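Local coordinates for protein argonaute (Methanocaldococcus jannaschii, PDB 5G5S) that cleaves single-stranded target DNA guided by short single-stranded DNA, and may defend the cell against invading genetic elements, at residues A[144-148]-A[149-153]; A[439-442]-A[443-446]; A[497-500]-A[501-504]. One frame throughout, in Å; residues are numbered along the deposited sequence. Where two conformers were deposited one is given.

Contact 1 (A[144-148]-A[149-153]); sequences VKKHD and GDYYL
Lys146 reaches across to Tyr151 because its CG stands anti to the backbone N (chi1 -161°) and every later torsion is extended, while the ring of Tyr151, with CG beside its own backbone N (chi1 -62°), leans back over the neighbouring strand. The straight lysine chain therefore runs obliquely along the ring: CG sits over one face, 3.9 Å from the centroid and 25° off the normal, a CH-pi contact, and Lys146 CD continues to 3.4 Å from Tyr151 OH. Val144 extends the same face, but its side-chain contact with Leu153 is doubtful, since the valine was modelled in two conformers. On the other face of the sheet His147 CB meets Tyr152 CE1 at 3.7 Å, and beyond the hairpin Phe618 stacks on the His147 ring and meets that of Tyr152 edge-to-face. Between the strands, Lys145 and Tyr152 form a hydrogen-bonded antiparallel pair whose two bonds, Lys145 N to Tyr152 O and Tyr152 N to Lys145 O, are both 2.8 Å. His147 and Asp150 close the two-residue type II' turn, with His147 N bonded to Asp150 O at 2.9 Å; Asp148 occupies its first corner with positive phi and Gly149 the second. The polar ends look outward from the hairpin: Lys145 NZ forms a salt bridge with Glu101 and a hydrogen bond to the carbonyl of Gly619, and His147 ND1 pairs with Gly619 N. There ND1 faces a backbone N-H and so is expected to accept, consistent with a neutral ring that carries its proton on NE2.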
loop_
_atom_site.group_PDB
_atom_site.type_symbol
_atom_site.label_atom_id
_atom_site.label_comp_id
_atom_site.label_asym_id
_atom_site.label_seq_id
_atom_site.Cartn_x
_atom_site.Cartn_y
_atom_site.Cartn_z
ATOM N N VAL A 144 -19.600 6.304 10.790
ATOM C CA VAL A 144 -20.402 5.716 11.861
ATOM C C VAL A 144 -20.398 4.195 11.781
ATOM O O VAL A 144 -20.377 3.632 10.688
ATOM C CB VAL A 144 -21.737 6.403 12.303
ATOM C CG1 VAL A 144 -22.037 7.657 11.508
ATOM C CG2 VAL A 144 -22.931 5.453 12.336
ATOM N N LYS A 145 -20.308 3.543 12.943
ATOM C CA LYS A 145 -20.237 2.090 13.054
ATOM C C LYS A 145 -21.238 1.566 14.034
ATOM O O LYS A 145 -21.394 2.133 15.117
ATOM C CB LYS A 145 -18.811 1.620 13.416
ATOM C CG LYS A 145 -17.778 1.720 12.266
ATOM C CD LYS A 145 -18.074 0.843 11.025
ATOM C CE LYS A 145 -18.192 -0.632 11.331
ATOM N NZ LYS A 145 -18.756 -1.383 10.181
ATOM N N LYS A 146 -21.951 0.496 13.649
ATOM C CA LYS A 146 -22.892 -0.149 14.538
ATOM C C LYS A 146 -22.155 -1.309 15.181
ATOM O O LYS A 146 -21.616 -2.163 14.480
ATOM C CB LYS A 146 -24.180 -0.607 13.836
ATOM C CG LYS A 146 -25.296 -0.836 14.861
ATOM C CD LYS A 146 -26.564 -1.442 14.277
ATOM C CE LYS A 146 -27.580 -1.626 15.371
ATOM N NZ LYS A 146 -28.725 -2.464 14.947
ATOM N N HIS A 147 -21.999 -1.235 16.492
ATOM C CA HIS A 147 -21.375 -2.285 17.278
ATOM C C HIS A 147 -22.449 -2.620 18.295
ATOM O O HIS A 147 -22.971 -1.715 18.953
ATOM C CB HIS A 147 -20.099 -1.804 17.952
ATOM C CG HIS A 147 -19.315 -2.901 18.597
ATOM N ND1 HIS A 147 -18.717 -3.908 17.875
ATOM C CD2 HIS A 147 -19.032 -3.150 19.895
ATOM C CE1 HIS A 147 -18.102 -4.733 18.700
ATOM N NE2 HIS A 147 -18.277 -4.294 19.932
ATOM N N ASP A 148 -22.765 -3.909 18.413
ATOM C CA ASP A 148 -23.864 -4.391 19.253
ATOM C C ASP A 148 -25.103 -3.657 18.752
ATOM O O ASP A 148 -25.396 -3.690 17.560
ATOM C CB ASP A 148 -23.630 -4.267 20.763
ATOM C CG ASP A 148 -22.663 -5.298 21.279
ATOM O OD1 ASP A 148 -21.800 -5.739 20.498
ATOM O OD2 ASP A 148 -22.766 -5.675 22.459
ATOM N N GLY A 149 -25.843 -3.020 19.645
ATOM C CA GLY A 149 -27.025 -2.286 19.239
ATOM C C GLY A 149 -26.803 -0.792 19.224
ATOM O O GLY A 149 -27.741 -0.018 19.096
ATOM N N ASP A 150 -25.551 -0.387 19.357
ATOM C CA ASP A 150 -25.202 1.022 19.450
ATOM C C ASP A 150 -24.427 1.538 18.254
ATOM O O ASP A 150 -23.732 0.775 17.584
ATOM C CB ASP A 150 -24.444 1.313 20.755
ATOM C CG ASP A 150 -25.231 1.015 22.022
ATOM O OD1 ASP A 150 -26.430 1.397 22.087
ATOM O OD2 ASP A 150 -24.639 0.441 22.963
ATOM N N TYR A 151 -24.549 2.851 18.002
ATOM C CA TYR A 151 -23.861 3.568 16.931
ATOM C C TYR A 151 -22.748 4.405 17.507
ATOM O O TYR A 151 -22.947 5.135 18.482
ATOM C CB TYR A 151 -24.836 4.420 16.102
ATOM C CG TYR A 151 -25.885 3.575 15.418
ATOM C CD1 TYR A 151 -25.649 3.015 14.166
ATOM C CD2 TYR A 151 -27.087 3.270 16.055
ATOM C CE1 TYR A 151 -26.596 2.205 13.547
ATOM C CE2 TYR A 151 -28.038 2.452 15.450
ATOM C CZ TYR A 151 -27.787 1.919 14.196
ATOM O OH TYR A 151 -28.707 1.106 13.597
ATOM N N TYR A 152 -21.564 4.262 16.914
ATOM C CA TYR A 152 -20.342 4.943 17.316
ATOM C C TYR A 152 -19.853 5.787 16.203
ATOM O O TYR A 152 -19.902 5.367 15.054
ATOM C CB TYR A 152 -19.250 3.910 17.687
ATOM C CG TYR A 152 -19.604 3.092 18.912
ATOM C CD1 TYR A 152 -20.419 1.963 18.812
ATOM C CD2 TYR A 152 -19.158 3.465 20.177
ATOM C CE1 TYR A 152 -20.764 1.218 19.939
ATOM C CE2 TYR A 152 -19.530 2.752 21.316
ATOM C CZ TYR A 152 -20.327 1.626 21.192
ATOM O OH TYR A 152 -20.667 0.913 22.318
ATOM N N LEU A 153 -19.357 6.973 16.520
ATOM C CA LEU A 153 -18.730 7.803 15.507
ATOM C C LEU A 153 -17.236 7.539 15.581
ATOM O O LEU A 153 -16.655 7.608 16.666
ATOM C CB LEU A 153 -19.033 9.309 15.657
ATOM C CG LEU A 153 -18.624 10.167 14.427
ATOM C CD1 LEU A 153 -19.708 10.170 13.349
ATOM C CD2 LEU A 153 -18.279 11.585 14.827
#

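Contact 2 (A[439-442]-A[443-446]); sequences KDND and YYEI
Asp440 and Tyr443 lie side by side and point the same way, with the carboxylate carbon CG of Asp440 3.8 Å from Tyr443 CE2. The carboxylate and ring planes stand 85° apart, and Asp440 CB lies at the ring edge, in its plane. One residue on, Asn441 and Tyr444 repeat the i to i+3 spacing with another geometry: Asn441 OD1 approaches the edge of the ring in plane, 3.6 Å from Tyr444 CE2, and the amide is turned 33° from the ring. Both tyrosines hold CG beside the backbone N (chi1 -78° for Tyr443), which swings each ring back along the chain toward the residue three before it.

Backbone bonds set these pairs. Tyr443 N donates to Asp440 O at 3.0 Å and Tyr444 N to Asn441 O at 3.1 Å, both of them i to i+3 bonds of tight turns. Ile446 N then reaches Asp442 O at 2.9 Å, an i to i+4 bond of the alpha-helical kind. The segment thus passes from the 3-10 turn at 439-440 into helix 442-452 of the Mid domain.

Farther out, Tyr444 OH is hydrogen-bonded to Asp365 and to the backbone N of Lys435, fixing its ring at the far end, and Asn441 OD1 receives a weak bond from Lys437 N. Leu177 of helix 175-179 touches Asp442 and Tyr443. Oxygen set against ring C-H edges, which carry partial positive charge, probably gives a mildly favourable electrostatic fit at both tyrosines: from Asn441 OD1 at the edge of the Tyr444 ring, and from the backbone O of Asp440 at the edge of the Tyr443 ring.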
loop_
_atom_site.group_PDB
_atom_site.type_symbol
_atom_site.label_atom_id
_atom_site.label_comp_id
_atom_site.label_asym_id
_atom_site.label_seq_id
_atom_site.Cartn_x
_atom_site.Cartn_y
_atom_site.Cartn_z
ATOM N N LYS A 439 16.276 14.000 0.112
ATOM C CA LYS A 439 15.449 13.882 -1.080
ATOM C C LYS A 439 16.258 13.265 -2.211
ATOM O O LYS A 439 15.745 12.465 -2.981
ATOM C CB LYS A 439 14.918 15.251 -1.502
ATOM N N ASP A 440 17.517 13.658 -2.319
ATOM C CA ASP A 440 18.422 13.115 -3.330
ATOM C C ASP A 440 18.638 11.600 -3.229
ATOM O O ASP A 440 19.203 11.025 -4.156
ATOM C CB ASP A 440 19.763 13.885 -3.348
ATOM C CG ASP A 440 19.760 15.249 -4.030
ATOM O OD1 ASP A 440 18.660 15.819 -4.233
ATOM O OD2 ASP A 440 20.863 15.764 -4.333
ATOM N N ASN A 441 18.158 10.942 -2.142
ATOM C CA ASN A 441 18.227 9.476 -1.961
ATOM C C ASN A 441 17.515 8.724 -3.106
ATOM O O ASN A 441 17.828 7.566 -3.367
ATOM C CB ASN A 441 17.633 9.051 -0.611
ATOM C CG ASN A 441 18.584 9.101 0.561
ATOM O OD1 ASN A 441 19.807 8.930 0.432
ATOM N ND2 ASN A 441 18.024 9.281 1.753
ATOM N N ASP A 442 16.575 9.402 -3.797
ATOM C CA ASP A 442 15.848 8.885 -4.953
ATOM C C ASP A 442 16.778 8.602 -6.139
ATOM O O ASP A 442 16.440 7.764 -6.974
ATOM C CB ASP A 442 14.695 9.826 -5.342
ATOM C CG ASP A 442 13.472 9.716 -4.437
ATOM O OD1 ASP A 442 13.194 8.595 -3.936
ATOM O OD2 ASP A 442 12.773 10.736 -4.260
ATOM N N TYR A 443 17.964 9.270 -6.191
ATOM C CA TYR A 443 18.978 9.042 -7.222
ATOM C C TYR A 443 19.549 7.627 -7.092
ATOM O O TYR A 443 19.897 7.020 -8.101
ATOM C CB TYR A 443 20.097 10.098 -7.172
ATOM C CG TYR A 443 19.739 11.445 -7.772
ATOM C CD1 TYR A 443 19.441 11.572 -9.126
ATOM C CD2 TYR A 443 19.781 12.606 -7.003
ATOM C CE1 TYR A 443 19.132 12.811 -9.687
ATOM C CE2 TYR A 443 19.491 13.853 -7.556
ATOM C CZ TYR A 443 19.171 13.953 -8.902
ATOM O OH TYR A 443 18.883 15.184 -9.450
ATOM N N TYR A 444 19.594 7.083 -5.857
ATOM C CA TYR A 444 20.027 5.706 -5.592
ATOM C C TYR A 444 19.011 4.718 -6.157
ATOM O O TYR A 444 19.400 3.667 -6.667
ATOM C CB TYR A 444 20.251 5.459 -4.090
ATOM C CG TYR A 444 21.431 6.207 -3.496
ATOM C CD1 TYR A 444 22.709 6.081 -4.038
ATOM C CD2 TYR A 444 21.287 6.968 -2.339
ATOM C CE1 TYR A 444 23.800 6.755 -3.485
ATOM C CE2 TYR A 444 22.375 7.619 -1.759
ATOM C CZ TYR A 444 23.626 7.522 -2.345
ATOM O OH TYR A 444 24.697 8.164 -1.786
ATOM N N GLU A 445 17.711 5.078 -6.098
ATOM C CA GLU A 445 16.605 4.286 -6.653
ATOM C C GLU A 445 16.648 4.369 -8.193
ATOM O O GLU A 445 16.330 3.386 -8.870
ATOM C CB GLU A 445 15.246 4.779 -6.111
ATOM C CG GLU A 445 15.012 4.531 -4.624
ATOM C CD GLU A 445 15.004 3.078 -4.189
ATOM O OE1 GLU A 445 14.384 2.240 -4.886
ATOM O OE2 GLU A 445 15.634 2.777 -3.150
ATOM N N ILE A 446 17.067 5.543 -8.736
ATOM C CA ILE A 446 17.259 5.762 -10.179
ATOM C C ILE A 446 18.363 4.825 -10.659
ATOM O O ILE A 446 18.200 4.182 -11.694
ATOM C CB ILE A 446 17.526 7.266 -10.533
ATOM C CG1 ILE A 446 16.260 8.129 -10.354
ATOM C CG2 ILE A 446 18.139 7.470 -11.931
ATOM C CD1 ILE A 446 14.998 7.586 -11.056
#

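Contact 3 (A[497-500]-A[501-504]); sequences TPYD and YIMG
Tyr499 and Ile502 make the close apolar part of this contact, Tyr499 CB lying 4.0 Å from Ile502 CG1 across the bend that leads into strand 501-506. Ile502 carries CG1 beside its backbone N (chi1 -69°), which turns that branch back toward the preceding loop, and its extended chi2 (160°) sends CD1 on toward Thr497. Leu661 of helix 656-666 touches Thr497, Tyr499 and Ile502 alike, so the three side chains share one cover. Tyr499 CB also rests 3.5 Å from Tyr501 O, while the ring leads away from the strand, has Pro498 CG over one face, and ends in a hydrogen bond from Tyr499 OH to Glu595.

The looser side is that of Thr497. Thr497 OG1 and Ile502 CD1 are 4.3 Å apart, a distance that marks a light touch, and Pro498 beside it is exposed. Asp500 and Tyr501 are a separate case: Tyr501 CD1 approaches Asp500 O at 3.2 Å, but this closeness is imposed by adjacency in the chain, and no hydrogen bond links the two segments. Both side chains instead look outside the segments, Asp500 OD2 accepting from Asn566 N and Tyr501 OH holding a weak bond with Lys565; both residues are partly exposed.

The alternation of Tyr501 and Ile502 between opposite faces of the sheet is that of a regular beta strand, with Ile502 under helix 656-666. Strand 501-506, parallel to 566-571 and antiparallel to 517-525, belongs to the RNase H-like sheet of the PIWI domain and ends at Asp506, an active-site residue by similarity.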
loop_
_atom_site.group_PDB
_atom_site.type_symbol
_atom_site.label_atom_id
_atom_site.label_comp_id
_atom_site.label_asym_id
_atom_site.label_seq_id
_atom_site.Cartn_x
_atom_site.Cartn_y
_atom_site.Cartn_z
ATOM N N THR A 497 -1.700 -23.935 5.360
ATOM C CA THR A 497 -3.039 -23.349 5.292
ATOM C C THR A 497 -4.036 -24.176 4.458
ATOM O O THR A 497 -3.584 -24.946 3.604
ATOM C CB THR A 497 -2.891 -21.924 4.747
ATOM O OG1 THR A 497 -2.607 -21.981 3.346
ATOM C CG2 THR A 497 -1.783 -21.142 5.460
ATOM N N PRO A 498 -5.383 -23.983 4.609
ATOM C CA PRO A 498 -6.330 -24.665 3.697
ATOM C C PRO A 498 -6.161 -24.240 2.233
ATOM O O PRO A 498 -6.514 -25.001 1.327
ATOM C CB PRO A 498 -7.705 -24.195 4.187
ATOM C CG PRO A 498 -7.448 -22.929 4.924
ATOM C CD PRO A 498 -6.105 -23.105 5.557
ATOM N N TYR A 499 -5.607 -23.024 2.009
ATOM C CA TYR A 499 -5.440 -22.425 0.681
ATOM C C TYR A 499 -4.317 -22.951 -0.162
ATOM O O TYR A 499 -3.165 -22.976 0.267
ATOM C CB TYR A 499 -5.367 -20.886 0.760
ATOM C CG TYR A 499 -6.501 -20.293 1.563
ATOM C CD1 TYR A 499 -7.801 -20.291 1.068
ATOM C CD2 TYR A 499 -6.288 -19.795 2.848
ATOM C CE1 TYR A 499 -8.862 -19.801 1.824
ATOM C CE2 TYR A 499 -7.338 -19.279 3.604
ATOM C CZ TYR A 499 -8.621 -19.263 3.077
ATOM O OH TYR A 499 -9.671 -18.765 3.804
ATOM N N ASP A 500 -4.652 -23.341 -1.389
ATOM C CA ASP A 500 -3.674 -23.765 -2.385
ATOM C C ASP A 500 -2.873 -22.518 -2.798
ATOM O O ASP A 500 -1.659 -22.590 -2.942
ATOM C CB ASP A 500 -4.380 -24.382 -3.601
ATOM C CG ASP A 500 -5.061 -25.699 -3.291
ATOM O OD1 ASP A 500 -4.367 -26.731 -3.268
ATOM O OD2 ASP A 500 -6.287 -25.695 -3.069
ATOM N N TYR A 501 -3.574 -21.372 -2.943
ATOM C CA TYR A 501 -3.017 -20.069 -3.292
ATOM C C TYR A 501 -3.607 -18.964 -2.466
ATOM O O TYR A 501 -4.798 -18.971 -2.154
ATOM C CB TYR A 501 -3.261 -19.719 -4.776
ATOM C CG TYR A 501 -2.697 -20.712 -5.762
ATOM C CD1 TYR A 501 -1.347 -21.073 -5.728
ATOM C CD2 TYR A 501 -3.492 -21.248 -6.774
ATOM C CE1 TYR A 501 -0.821 -21.989 -6.640
ATOM C CE2 TYR A 501 -2.971 -22.144 -7.705
ATOM C CZ TYR A 501 -1.635 -22.519 -7.628
ATOM O OH TYR A 501 -1.111 -23.407 -8.537
ATOM N N ILE A 502 -2.758 -18.009 -2.117
ATOM C CA ILE A 502 -3.096 -16.754 -1.474
ATOM C C ILE A 502 -2.575 -15.751 -2.490
ATOM O O ILE A 502 -1.387 -15.791 -2.849
ATOM C CB ILE A 502 -2.521 -16.579 -0.058
ATOM C CG1 ILE A 502 -3.225 -17.562 0.918
ATOM C CG2 ILE A 502 -2.681 -15.095 0.389
ATOM C CD1 ILE A 502 -2.465 -17.845 2.221
ATOM N N MET A 503 -3.503 -14.961 -3.062
ATOM C CA MET A 503 -3.168 -14.058 -4.139
ATOM C C MET A 503 -3.418 -12.601 -3.765
ATOM O O MET A 503 -4.537 -12.219 -3.444
ATOM C CB MET A 503 -3.913 -14.472 -5.419
ATOM C CG MET A 503 -3.454 -15.795 -6.002
ATOM S SD MET A 503 -4.318 -16.161 -7.548
ATOM C CE MET A 503 -3.594 -17.735 -8.000
ATOM N N GLY A 504 -2.345 -11.826 -3.768
ATOM C CA GLY A 504 -2.370 -10.400 -3.502
ATOM C C GLY A 504 -2.641 -9.685 -4.801
ATOM O O GLY A 504 -1.975 -9.941 -5.799
#

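From the N terminus, contact 1 comes first and closes a tight hairpin loop between strands 134-147 and 150-163, beside helix 97-111 of the N-terminal domain. The chain then runs through the PAZ range to the Mid domain, where contact 2 turns the loop after strand 428-434 into helix 442-452. Contact 3 follows, leading the loop after strand 492-493 into strand 501-506 of the PIWI sheet. All three are local and in series; none nests in or crosses another. Contacts 1 and 2 lie on opposite sides of the chain's centre, centres about 46 Å apart, and the nearest atoms of contacts 2 and 3 are about 20 Å apart.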